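Local coordinates for protein histidine acid phosphatase (Bifidobacterium longum subsp. infantis, PDB 6RXD) that probably removes phosphate groups from inositol polyphosphates such as phytate, and from 2,3-bisphosphoglycerate, as a histidine acid phosphatase, at residues A79-N84 against Q247-E252; E64-A67 against G71-S74; R239-L244 against D303-L308; Y309-I314 against F328-Y333. One frame throughout, in Å; residues are numbered along the deposited sequence.

Contact 1 (A79-N84 against Q247-E252). With ZN (zinc ion), chain C.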
loop_
_atom_site.group_PDB
_atom_site.type_symbol
_atom_site.label_atom_id
_atom_site.label_comp_id
_atom_site.label_asym_id
_atom_site.label_seq_id
_atom_site.Cartn_x
_atom_site.Cartn_y
_atom_site.Cartn_z
ATOM N N ALA A 79 -23.743 20.701 -14.042
ATOM C CA ALA A 79 -24.198 20.561 -12.663
ATOM C C ALA A 79 -23.672 19.292 -12.007
ATOM O O ALA A 79 -23.299 19.302 -10.836
ATOM C CB ALA A 79 -25.734 20.612 -12.599
ATOM N N GLU A 80 -23.643 18.201 -12.764
ATOM C CA GLU A 80 -23.208 16.926 -12.195
ATOM C C GLU A 80 -21.714 16.932 -11.894
ATOM O O GLU A 80 -21.293 16.433 -10.836
ATOM C CB GLU A 80 -23.583 15.736 -13.092
ATOM C CG GLU A 80 -23.084 14.382 -12.588
ATOM C CD GLU A 80 -23.866 13.854 -11.393
ATOM O OE1 GLU A 80 -24.880 14.474 -11.000
ATOM O OE2 GLU A 80 -23.473 12.801 -10.848
ATOM N N PHE A 81 -20.922 17.518 -12.781
ATOM C CA PHE A 81 -19.474 17.590 -12.582
ATOM C C PHE A 81 -19.149 18.422 -11.339
ATOM O O PHE A 81 -18.370 18.004 -10.483
ATOM C CB PHE A 81 -18.817 18.180 -13.831
ATOM C CG PHE A 81 -17.317 18.068 -13.849
ATOM C CD1 PHE A 81 -16.698 16.837 -14.003
ATOM C CD2 PHE A 81 -16.533 19.200 -13.732
ATOM C CE1 PHE A 81 -15.311 16.745 -14.021
ATOM C CE2 PHE A 81 -15.150 19.118 -13.764
ATOM C CZ PHE A 81 -14.542 17.896 -13.909
ATOM N N VAL A 82 -19.772 19.593 -11.213
ATOM C CA VAL A 82 -19.542 20.462 -10.062
ATOM C C VAL A 82 -20.024 19.795 -8.764
ATOM O O VAL A 82 -19.403 19.927 -7.710
ATOM C CB VAL A 82 -20.211 21.848 -10.265
ATOM C CG1 VAL A 82 -20.034 22.729 -9.031
ATOM C CG2 VAL A 82 -19.638 22.540 -11.499
ATOM N N LYS A 83 -21.132 19.057 -8.842
ATOM C CA LYS A 83 -21.640 18.339 -7.660
ATOM C C LYS A 83 -20.653 17.269 -7.191
ATOM O O LYS A 83 -20.431 17.086 -5.987
ATOM C CB LYS A 83 -22.991 17.679 -7.956
ATOM C CG LYS A 83 -23.565 16.900 -6.769
ATOM C CD LYS A 83 -24.897 16.212 -7.107
ATOM C CE LYS A 83 -25.388 15.391 -5.912
ATOM N NZ LYS A 83 -26.642 14.647 -6.209
ATOM N N ASN A 84 -20.067 16.549 -8.143
ATOM C CA ASN A 84 -19.116 15.490 -7.800
ATOM C C ASN A 84 -17.891 16.081 -7.114
ATOM O O ASN A 84 -17.432 15.583 -6.077
ATOM C CB ASN A 84 -18.696 14.703 -9.052
ATOM C CG ASN A 84 -19.770 13.743 -9.518
ATOM O OD1 ASN A 84 -20.513 13.204 -8.704
ATOM N ND2 ASN A 84 -19.873 13.543 -10.828
ATOM N N GLN A 247 -16.579 13.493 -22.532
ATOM C CA GLN A 247 -17.874 13.184 -21.924
ATOM C C GLN A 247 -18.437 14.399 -21.230
ATOM O O GLN A 247 -19.640 14.489 -20.978
ATOM C CB GLN A 247 -17.708 12.142 -20.820
ATOM C CG GLN A 247 -17.219 10.805 -21.249
ATOM C CD GLN A 247 -17.121 9.871 -20.071
ATOM O OE1 GLN A 247 -18.080 9.174 -19.736
ATOM N NE2 GLN A 247 -15.970 9.873 -19.413
ATOM N N ILE A 248 -17.546 15.313 -20.866
ATOM C CA ILE A 248 -17.903 16.430 -20.006
ATOM C C ILE A 248 -17.767 17.757 -20.740
ATOM O O ILE A 248 -18.645 18.620 -20.661
ATOM C CB ILE A 248 -16.985 16.441 -18.764
ATOM C CG1 ILE A 248 -17.192 15.163 -17.949
ATOM C CG2 ILE A 248 -17.237 17.677 -17.906
ATOM C CD1 ILE A 248 -15.929 14.714 -17.193
ATOM N N PHE A 249 -16.667 17.921 -21.469
ATOM C CA PHE A 249 -16.326 19.216 -22.042
ATOM C C PHE A 249 -16.456 19.200 -23.552
ATOM O O PHE A 249 -16.271 18.157 -24.188
ATOM C CB PHE A 249 -14.884 19.598 -21.686
ATOM C CG PHE A 249 -14.627 19.706 -20.206
ATOM C CD1 PHE A 249 -14.984 20.856 -19.508
ATOM C CD2 PHE A 249 -14.031 18.656 -19.514
ATOM C CE1 PHE A 249 -14.752 20.953 -18.138
ATOM C CE2 PHE A 249 -13.789 18.742 -18.141
ATOM C CZ PHE A 249 -14.146 19.893 -17.454
ATOM N N THR A 250 -16.749 20.364 -24.133
ATOM C CA THR A 250 -16.885 20.459 -25.589
ATOM C C THR A 250 -15.554 20.332 -26.307
ATOM O O THR A 250 -14.499 20.584 -25.731
ATOM C CB THR A 250 -17.513 21.797 -26.032
ATOM O OG1 THR A 250 -16.616 22.878 -25.727
ATOM C CG2 THR A 250 -18.848 22.020 -25.343
ATOM N N GLU A 251 -15.616 19.959 -27.580
ATOM C CA GLU A 251 -14.420 19.874 -28.412
ATOM C C GLU A 251 -13.697 21.199 -28.466
ATOM O O GLU A 251 -12.469 21.265 -28.375
ATOM C CB GLU A 251 -14.812 19.467 -29.831
ATOM C CG GLU A 251 -15.350 18.065 -29.948
ATOM C CD GLU A 251 -14.330 17.010 -29.587
ATOM O OE1 GLU A 251 -13.102 17.273 -29.640
ATOM O OE2 GLU A 251 -14.780 15.905 -29.253
ATOM N N GLU A 252 -14.474 22.263 -28.617
ATOM C CA GLU A 252 -13.929 23.611 -28.681
ATOM C C GLU A 252 -13.186 23.988 -27.394
ATOM O O GLU A 252 -12.107 24.571 -27.433
ATOM C CB GLU A 252 -15.067 24.594 -28.970
ATOM C CG GLU A 252 -14.686 26.052 -28.976
ATOM C CD GLU A 252 -15.891 26.942 -29.211
ATOM O OE1 GLU A 252 -16.844 26.879 -28.402
ATOM O OE2 GLU A 252 -15.894 27.689 -30.212
HETATM ZN ZN ZN C . -13.264 14.304 -29.278
#

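Contact 2 (E64-A67 against G71-S74)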
loop_
_atom_site.group_PDB
_atom_site.type_symbol
_atom_site.label_atom_id
_atom_site.label_comp_id
_atom_site.label_asym_id
_atom_site.label_seq_id
_atom_site.Cartn_x
_atom_site.Cartn_y
_atom_site.Cartn_z
ATOM N N GLU A 64 -14.963 26.077 -13.279
ATOM C CA GLU A 64 -15.418 27.462 -13.217
ATOM C C GLU A 64 -15.182 28.168 -14.556
ATOM O O GLU A 64 -16.024 28.947 -15.024
ATOM C CB GLU A 64 -14.735 28.190 -12.049
ATOM C CG GLU A 64 -15.200 27.698 -10.687
ATOM C CD GLU A 64 -14.233 28.008 -9.561
ATOM O OE1 GLU A 64 -13.104 28.471 -9.833
ATOM O OE2 GLU A 64 -14.598 27.780 -8.389
ATOM N N THR A 65 -14.047 27.881 -15.186
ATOM C CA THR A 65 -13.752 28.449 -16.499
ATOM C C THR A 65 -14.701 27.896 -17.571
ATOM O O THR A 65 -15.225 28.640 -18.407
ATOM C CB THR A 65 -12.288 28.181 -16.876
ATOM O OG1 THR A 65 -11.441 28.864 -15.945
ATOM C CG2 THR A 65 -11.993 28.693 -18.285
ATOM N N ALA A 66 -14.935 26.587 -17.541
ATOM C CA ALA A 66 -15.898 25.981 -18.461
ATOM C C ALA A 66 -17.297 26.586 -18.314
ATOM O O ALA A 66 -17.996 26.807 -19.303
ATOM C CB ALA A 66 -15.942 24.468 -18.265
ATOM N N ALA A 67 -17.713 26.845 -17.080
ATOM C CA ALA A 67 -19.025 27.448 -16.851
ATOM C C ALA A 67 -19.089 28.851 -17.439
ATOM O O ALA A 67 -20.094 29.241 -18.040
ATOM C CB ALA A 67 -19.361 27.475 -15.349
ATOM N N GLY A 71 -18.203 25.847 -21.860
ATOM C CA GLY A 71 -17.388 24.699 -22.229
ATOM C C GLY A 71 -17.885 23.333 -21.789
ATOM O O GLY A 71 -17.224 22.330 -22.050
ATOM N N PHE A 72 -19.025 23.270 -21.105
ATOM C CA PHE A 72 -19.612 21.975 -20.784
ATOM C C PHE A 72 -20.529 21.527 -21.914
ATOM O O PHE A 72 -21.104 22.356 -22.632
ATOM C CB PHE A 72 -20.415 22.038 -19.479
ATOM C CG PHE A 72 -19.561 22.056 -18.243
ATOM C CD1 PHE A 72 -18.914 20.902 -17.816
ATOM C CD2 PHE A 72 -19.372 23.231 -17.527
ATOM C CE1 PHE A 72 -18.118 20.914 -16.676
ATOM C CE2 PHE A 72 -18.579 23.247 -16.389
ATOM C CZ PHE A 72 -17.953 22.088 -15.960
ATOM N N LYS A 73 -20.673 20.216 -22.071
ATOM C CA LYS A 73 -21.535 19.686 -23.130
ATOM C C LYS A 73 -23.023 19.954 -22.908
ATOM O O LYS A 73 -23.795 20.055 -23.869
ATOM C CB LYS A 73 -21.276 18.192 -23.350
ATOM C CG LYS A 73 -19.979 17.924 -24.093
ATOM C CD LYS A 73 -20.042 16.618 -24.881
ATOM C CE LYS A 73 -19.026 16.599 -26.020
ATOM N NZ LYS A 73 -18.736 15.198 -26.453
ATOM N N SER A 74 -23.422 20.085 -21.646
ATOM C CA SER A 74 -24.804 20.440 -21.310
ATOM C C SER A 74 -24.893 21.017 -19.903
ATOM O O SER A 74 -23.945 20.911 -19.114
ATOM C CB SER A 74 -25.734 19.226 -21.417
ATOM O OG SER A 74 -25.563 18.358 -20.313
#

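Contact 3 (R239-L244 against D303-L308). With ZN (zinc ion), chain C.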
loop_
_atom_site.group_PDB
_atom_site.type_symbol
_atom_site.label_atom_id
_atom_site.label_comp_id
_atom_site.label_asym_id
_atom_site.label_seq_id
_atom_site.Cartn_x
_atom_site.Cartn_y
_atom_site.Cartn_z
ATOM N N ARG A 239 -4.714 9.799 -26.125
ATOM C CA ARG A 239 -6.008 9.584 -26.765
ATOM C C ARG A 239 -7.079 9.297 -25.715
ATOM O O ARG A 239 -8.179 9.843 -25.783
ATOM C CB ARG A 239 -5.934 8.443 -27.788
ATOM C CG ARG A 239 -5.134 8.795 -29.023
ATOM C CD ARG A 239 -4.798 7.554 -29.836
ATOM N NE ARG A 239 -5.983 6.933 -30.417
ATOM C CZ ARG A 239 -6.000 5.713 -30.945
ATOM N NH1 ARG A 239 -7.124 5.223 -31.452
ATOM N NH2 ARG A 239 -4.896 4.977 -30.953
ATOM N N ALA A 240 -6.748 8.465 -24.732
ATOM C CA ALA A 240 -7.678 8.124 -23.654
ATOM C C ALA A 240 -8.026 9.352 -22.835
ATOM O O ALA A 240 -9.148 9.490 -22.349
ATOM C CB ALA A 240 -7.082 7.064 -22.759
ATOM N N SER A 241 -7.059 10.248 -22.690
ATOM C CA SER A 241 -7.289 11.474 -21.938
ATOM C C SER A 241 -8.351 12.323 -22.624
ATOM O O SER A 241 -9.258 12.842 -21.979
ATOM C CB SER A 241 -5.992 12.279 -21.806
ATOM O OG SER A 241 -5.033 11.586 -21.017
ATOM N N HIS A 242 -8.221 12.482 -23.934
ATOM C CA HIS A 242 -9.199 13.235 -24.685
ATOM C C HIS A 242 -10.567 12.561 -24.623
ATOM O O HIS A 242 -11.591 13.223 -24.427
ATOM C CB HIS A 242 -8.772 13.380 -26.134
ATOM C CG HIS A 242 -9.775 14.116 -26.950
ATOM N ND1 HIS A 242 -9.893 15.489 -26.903
ATOM C CD2 HIS A 242 -10.756 13.683 -27.773
ATOM C CE1 HIS A 242 -10.878 15.872 -27.688
ATOM N NE2 HIS A 242 -11.418 14.794 -28.225
ATOM N N ASP A 243 -10.581 11.244 -24.801
ATOM C CA ASP A 243 -11.809 10.453 -24.762
ATOM C C ASP A 243 -12.575 10.695 -23.460
ATOM O O ASP A 243 -13.785 10.974 -23.452
ATOM C CB ASP A 243 -11.443 8.973 -24.895
ATOM C CG ASP A 243 -12.631 8.099 -25.233
ATOM O OD1 ASP A 243 -13.105 8.158 -26.383
ATOM O OD2 ASP A 243 -13.070 7.331 -24.354
ATOM N N LEU A 244 -11.854 10.585 -22.355
ATOM C CA LEU A 244 -12.455 10.724 -21.042
ATOM C C LEU A 244 -13.089 12.091 -20.882
ATOM O O LEU A 244 -14.237 12.216 -20.459
ATOM C CB LEU A 244 -11.389 10.540 -19.966
ATOM C CG LEU A 244 -11.930 10.572 -18.547
ATOM C CD1 LEU A 244 -12.712 9.278 -18.279
ATOM C CD2 LEU A 244 -10.808 10.772 -17.539
ATOM N N ASP A 303 -3.175 16.100 -18.115
ATOM C CA ASP A 303 -3.245 16.541 -16.725
ATOM C C ASP A 303 -4.653 16.477 -16.166
ATOM O O ASP A 303 -4.856 15.998 -15.045
ATOM C CB ASP A 303 -2.766 17.991 -16.596
ATOM C CG ASP A 303 -1.282 18.143 -16.815
ATOM O OD1 ASP A 303 -0.539 17.135 -16.802
ATOM O OD2 ASP A 303 -0.862 19.304 -16.979
ATOM N N ALA A 304 -5.621 16.996 -16.916
ATOM C CA ALA A 304 -7.000 17.016 -16.430
ATOM C C ALA A 304 -7.565 15.609 -16.281
ATOM O O ALA A 304 -8.216 15.302 -15.276
ATOM C CB ALA A 304 -7.892 17.865 -17.339
ATOM N N ALA A 305 -7.302 14.745 -17.261
ATOM C CA ALA A 305 -7.830 13.383 -17.221
ATOM C C ALA A 305 -7.198 12.580 -16.086
ATOM O O ALA A 305 -7.889 11.824 -15.390
ATOM C CB ALA A 305 -7.627 12.672 -18.571
ATOM N N MET A 306 -5.886 12.723 -15.900
ATOM C CA MET A 306 -5.231 12.002 -14.818
ATOM C C MET A 306 -5.697 12.525 -13.467
ATOM O O MET A 306 -5.804 11.754 -12.518
ATOM C CB MET A 306 -3.699 12.069 -14.942
ATOM C CG MET A 306 -3.118 11.228 -16.091
ATOM S SD MET A 306 -3.453 9.446 -15.976
ATOM C CE MET A 306 -2.983 9.150 -14.275
ATOM N N ASP A 307 -5.993 13.817 -13.370
ATOM C CA ASP A 307 -6.569 14.343 -12.132
ATOM C C ASP A 307 -7.954 13.748 -11.879
ATOM O O ASP A 307 -8.273 13.381 -10.739
ATOM C CB ASP A 307 -6.633 15.875 -12.146
ATOM C CG ASP A 307 -5.264 16.510 -12.071
ATOM O OD1 ASP A 307 -4.275 15.765 -11.956
ATOM O OD2 ASP A 307 -5.180 17.754 -12.126
ATOM N N LEU A 308 -8.752 13.622 -12.935
ATOM C CA LEU A 308 -10.092 13.047 -12.814
ATOM C C LEU A 308 -9.990 11.570 -12.434
ATOM O O LEU A 308 -10.753 11.082 -11.593
ATOM C CB LEU A 308 -10.893 13.214 -14.121
ATOM C CG LEU A 308 -12.367 12.788 -14.076
ATOM C CD1 LEU A 308 -13.064 13.543 -12.956
ATOM C CD2 LEU A 308 -13.030 13.095 -15.410
HETATM ZN ZN ZN C . -13.264 14.304 -29.278
#

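Contact 4 (Y309-I314 against F328-Y333)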
loop_
_atom_site.group_PDB
_atom_site.type_symbol
_atom_site.label_atom_id
_atom_site.label_comp_id
_atom_site.label_asym_id
_atom_site.label_seq_id
_atom_site.Cartn_x
_atom_site.Cartn_y
_atom_site.Cartn_z
ATOM N N TYR A 309 -9.042 10.862 -13.045
ATOM C CA TYR A 309 -8.799 9.471 -12.681
ATOM C C TYR A 309 -8.376 9.361 -11.220
ATOM O O TYR A 309 -8.814 8.456 -10.509
ATOM C CB TYR A 309 -7.748 8.840 -13.598
ATOM C CG TYR A 309 -7.359 7.441 -13.173
ATOM C CD1 TYR A 309 -8.221 6.369 -13.370
ATOM C CD2 TYR A 309 -6.134 7.194 -12.578
ATOM C CE1 TYR A 309 -7.857 5.080 -12.968
ATOM C CE2 TYR A 309 -5.775 5.925 -12.186
ATOM C CZ TYR A 309 -6.638 4.878 -12.381
ATOM O OH TYR A 309 -6.258 3.620 -11.973
ATOM N N ASN A 310 -7.531 10.278 -10.751
ATOM C CA ASN A 310 -7.137 10.242 -9.341
ATOM C C ASN A 310 -8.323 10.439 -8.397
ATOM O O ASN A 310 -8.352 9.876 -7.296
ATOM C CB ASN A 310 -6.023 11.257 -9.041
ATOM C CG ASN A 310 -4.634 10.663 -9.258
ATOM O OD1 ASN A 310 -4.122 9.936 -8.405
ATOM N ND2 ASN A 310 -4.040 10.946 -10.402
ATOM N N LEU A 311 -9.304 11.229 -8.815
ATOM C CA LEU A 311 -10.491 11.401 -7.974
ATOM C C LEU A 311 -11.340 10.139 -7.988
ATOM O O LEU A 311 -11.883 9.743 -6.960
ATOM C CB LEU A 311 -11.313 12.625 -8.409
ATOM C CG LEU A 311 -10.626 13.983 -8.230
ATOM C CD1 LEU A 311 -11.623 15.086 -8.574
ATOM C CD2 LEU A 311 -10.100 14.168 -6.810
ATOM N N TYR A 312 -11.436 9.500 -9.148
ATOM C CA TYR A 312 -12.164 8.236 -9.283
ATOM C C TYR A 312 -11.603 7.154 -8.365
ATOM O O TYR A 312 -12.363 6.433 -7.684
ATOM C CB TYR A 312 -12.121 7.798 -10.751
ATOM C CG TYR A 312 -12.438 6.349 -11.038
ATOM C CD1 TYR A 312 -13.732 5.855 -10.911
ATOM C CD2 TYR A 312 -11.447 5.495 -11.491
ATOM C CE1 TYR A 312 -14.019 4.532 -11.199
ATOM C CE2 TYR A 312 -11.722 4.171 -11.786
ATOM C CZ TYR A 312 -13.013 3.697 -11.637
ATOM O OH TYR A 312 -13.305 2.379 -11.928
ATOM N N ILE A 313 -10.283 7.027 -8.323
ATOM C CA ILE A 313 -9.726 5.968 -7.503
ATOM C C ILE A 313 -9.775 6.296 -6.012
ATOM O O ILE A 313 -9.993 5.407 -5.186
ATOM C CB ILE A 313 -8.325 5.541 -7.971
ATOM C CG1 ILE A 313 -7.310 6.660 -7.736
ATOM C CG2 ILE A 313 -8.374 5.122 -9.439
ATOM C CD1 ILE A 313 -5.896 6.324 -8.262
ATOM N N ILE A 314 -9.593 7.566 -5.654
ATOM C CA ILE A 314 -9.701 7.942 -4.242
ATOM C C ILE A 314 -11.160 7.850 -3.772
ATOM O O ILE A 314 -11.428 7.533 -2.620
ATOM C CB ILE A 314 -9.090 9.331 -3.971
ATOM C CG1 ILE A 314 -7.570 9.281 -4.141
ATOM C CG2 ILE A 314 -9.363 9.798 -2.549
ATOM C CD1 ILE A 314 -6.845 8.464 -3.064
ATOM N N PHE A 328 -20.774 11.633 -4.174
ATOM C CA PHE A 328 -20.047 11.859 -5.415
ATOM C C PHE A 328 -20.135 10.574 -6.231
ATOM O O PHE A 328 -20.287 9.487 -5.672
ATOM C CB PHE A 328 -18.587 12.291 -5.156
ATOM C CG PHE A 328 -17.953 11.630 -3.950
ATOM C CD1 PHE A 328 -17.195 10.470 -4.088
ATOM C CD2 PHE A 328 -18.118 12.174 -2.675
ATOM C CE1 PHE A 328 -16.627 9.854 -2.970
ATOM C CE2 PHE A 328 -17.547 11.576 -1.557
ATOM C CZ PHE A 328 -16.802 10.413 -1.699
ATOM N N ALA A 329 -20.056 10.702 -7.553
ATOM C CA ALA A 329 -20.251 9.560 -8.433
ATOM C C ALA A 329 -19.290 9.613 -9.615
ATOM O O ALA A 329 -19.705 9.705 -10.776
ATOM C CB ALA A 329 -21.702 9.512 -8.917
ATOM N N PHE A 330 -17.996 9.563 -9.315
ATOM C CA PHE A 330 -16.979 9.630 -10.362
ATOM C C PHE A 330 -16.949 8.375 -11.222
ATOM O O PHE A 330 -16.477 8.410 -12.370
ATOM C CB PHE A 330 -15.603 9.918 -9.759
ATOM C CG PHE A 330 -15.467 11.313 -9.216
ATOM C CD1 PHE A 330 -15.247 12.382 -10.074
ATOM C CD2 PHE A 330 -15.566 11.563 -7.853
ATOM C CE1 PHE A 330 -15.131 13.678 -9.592
ATOM C CE2 PHE A 330 -15.447 12.863 -7.362
ATOM C CZ PHE A 330 -15.238 13.920 -8.230
ATOM N N ASP A 331 -17.478 7.273 -10.692
ATOM C CA ASP A 331 -17.516 6.046 -11.474
ATOM C C ASP A 331 -18.345 6.187 -12.751
ATOM O O ASP A 331 -18.119 5.453 -13.710
ATOM C CB ASP A 331 -17.978 4.848 -10.633
ATOM C CG ASP A 331 -19.314 5.070 -9.979
ATOM O OD1 ASP A 331 -19.632 6.232 -9.648
ATOM O OD2 ASP A 331 -20.043 4.073 -9.786
ATOM N N GLN A 332 -19.268 7.151 -12.783
ATOM C CA GLN A 332 -20.094 7.347 -13.969
ATOM C C GLN A 332 -19.294 7.772 -15.196
ATOM O O GLN A 332 -19.779 7.633 -16.320
ATOM C CB GLN A 332 -21.156 8.407 -13.721
ATOM C CG GLN A 332 -20.576 9.802 -13.765
ATOM C CD GLN A 332 -21.599 10.850 -13.466
ATOM O OE1 GLN A 332 -22.315 11.298 -14.361
ATOM N NE2 GLN A 332 -21.683 11.253 -12.201
ATOM N N TYR A 333 -18.078 8.282 -14.991
ATOM C CA TYR A 333 -17.245 8.716 -16.110
ATOM C C TYR A 333 -16.360 7.593 -16.613
ATOM O O TYR A 333 -15.614 7.771 -17.578
ATOM C CB TYR A 333 -16.345 9.894 -15.708
ATOM C CG TYR A 333 -17.104 11.086 -15.162
ATOM C CD1 TYR A 333 -18.054 11.744 -15.938
ATOM C CD2 TYR A 333 -16.846 11.569 -13.883
ATOM C CE1 TYR A 333 -18.748 12.837 -15.444
ATOM C CE2 TYR A 333 -17.529 12.671 -13.382
ATOM C CZ TYR A 333 -18.480 13.289 -14.164
ATOM O OH TYR A 333 -19.174 14.383 -13.682
#

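Contact 1 (A79-N84 against Q247-E252)
F81 on helix 75-95 faces I248 in the turn leading into helix 251-258, their CA atoms 7.7 Å apart, and no hydrogen bond joins the two segments. What holds them is apolar, and the F81 ring carries all of it. With CG anti to the backbone N (chi1 -169°), that ring is thrown outward from the helix to where I248 and F249 lie. I248 uses both of its branches. Its CG2 methyl sits over one face of F81, 4.2 Å from the ring centroid and shifted toward the rim, a CH-pi contact, while I248 CD1 reaches F81 CE1 at 3.8 Å. F249 comes in on the same side of the ring plane, next to I248, its CZ 3.9 Å from F81 CE2. The two rings make a T-shaped (edge-to-face) pair, the edge of F249 toward the face of F81, with centroids 5.5 Å apart and planes at 78°. The same I248 CG2 lies over the centre of the F249 ring, so one methyl fills the angle between two aromatic faces. Replacing F81 by an alanine would probably open a gap here, leaving the I248 methyls and the F249 edge without the ring they pack on. Past F249, T250 OG1 caps the backbone N of F253, and E251 OE2 binds zinc at 2.2 Å, sharing the ion with H242. A helix face thus packs on the loop that leads into the N-capped, zinc-binding helix 251-258, in the largely helical part of a branch 2 histidine phosphatase.

Contact 2 (E64-A67 against G71-S74)
A66 and G71 are tied by the one hydrogen bond of this contact: G71 N donates to A66 O at 2.7 Å, short and nearly straight, with an N-H...O angle of 173°. The donor stands only slightly tilted from the carbonyl plane. The chain has turned back on itself here, bringing the two CA atoms to 4.2 Å. There is no side chain at G71 to interfere, and this matters, because a beta carbon at that position would lie just 3.4 Å from A66 CA.

The apolar part belongs to F72. Its CG is anti to the carbonyl carbon (chi1 -76°), which swings the ring back over A66 and A67 in the last turn of helix 55-69. A66 CB rests over one face of the ring, 3.9 Å from the centroid and offset toward the rim, in a CH-pi contact. The nearest ring atom is F72 CE2, 3.5 Å from A66 CB. A67 adds a looser touch, its CB 4.4 Å from F72 CE2.

Around this, F249 meets the F72 ring and also touches A66, and F253 of helix 251-258 packs on A66, so A66 lies against three aromatic residues. The S74 side chain caps a backbone N of helix 75-95 through OG to I77 N.

The bond from G71 N to the carbonyl five positions earlier, at the C-terminal end of helix 55-69, is consistent with the 6→1 bond of a Schellman motif, with S74, three residues on, as the N-cap of helix 75-95.

Contact 3 (R239-L244 against D303-L308)
L244 of helix 235-245 reaches into the angle between A305 and L308 of helix 301-317. Its CG stands anti to the backbone N (chi1 -176°), which takes the chain from CB toward the other helix. CG itself comes to 4.2 Å from L308 CD2. The branches then part: L244 CD2 lies 3.8 Å from A305 CB and 3.9 Å from L308 CD2, and it also rests against the A305 carbonyl oxygen, while CD1 turns to the backbone of Y333. The leucine tips meet at a slant. The helices form a crossed pair, at 71° with axes 8.7 Å apart, in the largely helical part of this branch 2 histidine phosphatase. Where they come closest, small residues allow it: A305 CB touches S241 CA and CB, both at 3.6 Å. The S241 hydroxyl is turned to its own helix, where OG bonds to V237 O. F345 of helix 339-357 covers both S241 and L244. On the face of helix 235-245 turned from A305, H242 NE2 binds zinc at 2.2 Å together with E251. H242 ND1 is hydrogen-bonded to E301 OE2, a second-shell carboxylate for this ion that probably holds the imidazole in its rotation and would probably make NE2 a stronger donor to the metal.

Contact 4 (Y309-I314 against F328-Y333)
F330 and L311 are brought together by matching first torsions: in each, CG is anti to the carbonyl carbon (chi1 -70° in F330), and the phenyl ring turns a face to L311 CB, the side chains crossing obliquely. L311 CB stands over the centre of the ring, 4.0 Å from its centroid, in a CH-pi contact, and farther out L311 CD1 meets F330 CZ at 3.8 Å. F330 CB also comes to 3.9 Å from Y312 CA. In Y312, CG is swung anti to the backbone N (chi1 162°), which sets the ring edge against the D331 backbone, the two side chains at about a right angle. There the edge, not a face, does the touching: Y312 CE1 is 3.8 Å from D331 CA, near the ring plane, and the carboxylate itself leads away. F334 stacks on the Y312 ring, and Y312 OH is hydrogen-bonded to R8 O. With a leucine in place of Y312, the R8 carbonyl would probably lose its hydroxyl mate and F334 its stacking partner. The 3-10 turn of 330-333 is steadied by A329 O, which accepts from Q332 N and from Q332 NE2, the latter at 2.9 Å, the two donors coming from opposite faces of its plane. Q332 NE2 also bonds to E80 on helix 75-95. Since no hydrogen bond crosses between the segments, their cohesion is dispersive, and Y312 OH and, in this conformer, Q332 NE2 find their partners beside it.

Contacts 1 and 2 are practically continuous, centres 6 Å apart: the backbone hydrogen bonds T250 N to G71 O and K73 N to I248 O, both 2.9 Å, lay the loop 71-74 along 247-252. Contacts 1 and 3 meet at the zinc ion, which E251 of one and H242 of the other bind together, and again where I248 CD1 touches L308 CD2 at 3.8 Å. Helix 301-317 runs through contacts 3 and 4, whose centres lie 12 Å apart. Contact 4 is tied back to contact 1 by the hydrogen bond from A329 N to N84 OD1, 2.8 Å. Contacts 2 and 4 do not touch, their nearest atoms being about 7 Å apart.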